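Local coordinates for ABC transporter sugar binding protein (Xanthomonas axonopodis pv. citri, PDB 3UOR) that probably serves as the periplasmic receptor of an ABC sugar importer, capturing maltose or related sugars for delivery to the membrane transporter, at residues Val269-Phe272 with Lys273-Pro277. Residues are numbered along the deposited sequence; the frame is centred on the assembly and turned at random.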
loop_
_atom_site.group_PDB
_atom_site.type_symbol
_atom_site.label_atom_id
_atom_site.label_comp_id
_atom_site.label_asym_id
_atom_site.label_seq_id
_atom_site.Cartn_x
_atom_site.Cartn_y
_atom_site.Cartn_z
ATOM N N VAL A 269 -12.027 7.086 0.748
ATOM C CA VAL A 269 -12.687 7.929 1.739
ATOM C C VAL A 269 -13.463 9.017 1.000
ATOM O O VAL A 269 -14.666 9.185 1.216
ATOM C CB VAL A 269 -11.705 8.520 2.766
ATOM C CG1 VAL A 269 -12.403 9.579 3.653
ATOM C CG2 VAL A 269 -11.135 7.414 3.633
ATOM N N ARG A 270 -12.785 9.715 0.091
ATOM C CA ARG A 270 -13.433 10.768 -0.687
ATOM C C ARG A 270 -14.580 10.239 -1.531
ATOM O O ARG A 270 -15.665 10.826 -1.555
ATOM C CB ARG A 270 -12.429 11.504 -1.578
ATOM C CG ARG A 270 -12.995 12.800 -2.158
ATOM C CD ARG A 270 -11.939 13.621 -2.908
ATOM N NE ARG A 270 -10.700 13.856 -2.150
ATOM C CZ ARG A 270 -10.637 14.276 -0.884
ATOM N NH1 ARG A 270 -11.747 14.507 -0.182
ATOM N NH2 ARG A 270 -9.451 14.463 -0.315
ATOM N N GLU A 271 -14.344 9.125 -2.216
ATOM C CA GLU A 271 -15.353 8.545 -3.095
ATOM C C GLU A 271 -16.628 8.179 -2.367
ATOM O O GLU A 271 -17.719 8.399 -2.892
ATOM C CB GLU A 271 -14.783 7.341 -3.827
ATOM C CG GLU A 271 -13.564 7.705 -4.649
ATOM C CD GLU A 271 -13.843 8.870 -5.575
ATOM O OE1 GLU A 271 -14.941 8.915 -6.167
ATOM O OE2 GLU A 271 -12.972 9.753 -5.707
ATOM N N PHE A 272 -16.506 7.622 -1.164
ATOM C CA PHE A 272 -17.695 7.288 -0.387
ATOM C C PHE A 272 -18.385 8.569 0.076
ATOM O O PHE A 272 -19.613 8.650 0.096
ATOM C CB PHE A 272 -17.354 6.444 0.846
ATOM C CG PHE A 272 -17.166 4.975 0.566
ATOM C CD1 PHE A 272 -18.238 4.176 0.215
ATOM C CD2 PHE A 272 -15.929 4.389 0.694
ATOM C CE1 PHE A 272 -18.066 2.822 -0.015
ATOM C CE2 PHE A 272 -15.754 3.034 0.455
ATOM C CZ PHE A 272 -16.815 2.256 0.107
ATOM N N LYS A 273 -17.593 9.561 0.478
ATOM C CA LYS A 273 -18.156 10.832 0.905
ATOM C C LYS A 273 -19.060 11.389 -0.183
ATOM O O LYS A 273 -20.177 11.828 0.094
ATOM C CB LYS A 273 -17.059 11.843 1.221
ATOM C CG LYS A 273 -16.467 11.747 2.617
ATOM C CD LYS A 273 -15.353 12.780 2.772
ATOM C CE LYS A 273 -14.666 12.732 4.133
ATOM N NZ LYS A 273 -13.307 13.391 4.082
ATOM N N LEU A 274 -18.579 11.354 -1.424
ATOM C CA LEU A 274 -19.324 11.919 -2.543
ATOM C C LEU A 274 -20.647 11.209 -2.828
ATOM O O LEU A 274 -21.598 11.823 -3.308
ATOM C CB LEU A 274 -18.475 11.903 -3.808
ATOM C CG LEU A 274 -17.257 12.819 -3.867
ATOM C CD1 LEU A 274 -16.658 12.735 -5.251
ATOM C CD2 LEU A 274 -17.651 14.253 -3.537
ATOM N N ARG A 275 -20.711 9.917 -2.543
ATOM C CA ARG A 275 -21.867 9.124 -2.936
ATOM C C ARG A 275 -22.752 8.766 -1.751
ATOM O O ARG A 275 -23.806 8.154 -1.904
ATOM C CB ARG A 275 -21.414 7.874 -3.698
ATOM C CG ARG A 275 -20.553 8.213 -4.913
ATOM C CD ARG A 275 -19.995 6.961 -5.556
ATOM N NE ARG A 275 -19.364 7.267 -6.833
ATOM C CZ ARG A 275 -18.276 8.018 -6.961
ATOM N NH1 ARG A 275 -17.702 8.540 -5.888
ATOM N NH2 ARG A 275 -17.766 8.255 -8.165
ATOM N N GLN A 276 -22.296 9.151 -0.571
ATOM C CA GLN A 276 -23.053 9.066 0.670
ATOM C C GLN A 276 -24.490 9.567 0.457
ATOM O O GLN A 276 -24.718 10.773 0.331
ATOM C CB GLN A 276 -22.333 9.973 1.661
ATOM C CG GLN A 276 -22.706 9.912 3.113
ATOM C CD GLN A 276 -21.745 10.766 3.927
ATOM O OE1 GLN A 276 -21.442 10.471 5.083
ATOM N NE2 GLN A 276 -21.236 11.821 3.303
ATOM N N PRO A 277 -25.468 8.652 0.415
ATOM C CA PRO A 277 -26.853 9.098 0.197
ATOM C C PRO A 277 -27.403 9.866 1.406
ATOM O O PRO A 277 -27.045 9.548 2.532
ATOM C CB PRO A 277 -27.618 7.785 -0.012
ATOM C CG PRO A 277 -26.826 6.761 0.727
ATOM C CD PRO A 277 -25.376 7.201 0.658
#
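E271 and R275, one helical turn apart, form a salt bridge in the last turn of helix 267-275. R275 reaches back with NH1, which lies 2.8 Å from E271 OE1 and also donates to the backbone oxygen E271 O at 3.0 Å. One nitrogen thus serves both the carboxylate and the main chain of the same residue. E271 O sits at the edge of the guanidinium and in its plane, whereas OE1 is met on its anti side, with NH1 somewhat tilted out of the carboxylate plane, the carboxylate and guanidinium planes being 55° apart. The glutamate is folded at chi2 (-53°), which brings OE1 alongside the arginine instead of letting the chain run straight out. E271 O also takes a weak bond from R275 N, at 3.4 Å, so the same carbonyl is shared by the side chain and the backbone of R275.

Here the helix is ending. K273 N and L274 N still make ordinary i to i+4 bonds to V269 O and R270 O, but R275 N also turns to F272 O at 3.1 Å, above its carbonyl plane, and Q276 leaves helical geometry. Along another side, the extended K273 chain lies beside V269, with CE 3.9 Å from CG1; both touch L357.

W251 of helix 250-256 touches the side chain of E271, makes a cation-pi contact with R275 and meets the ring of F272 edge to face. That buried ring also packs against F254, F148 and W284, and Q276 OE1 accepts from W284 NE1. The helix end is thereby joined to helix 250-256 and to strands 134-150 and 284-287 of the mixed sheet.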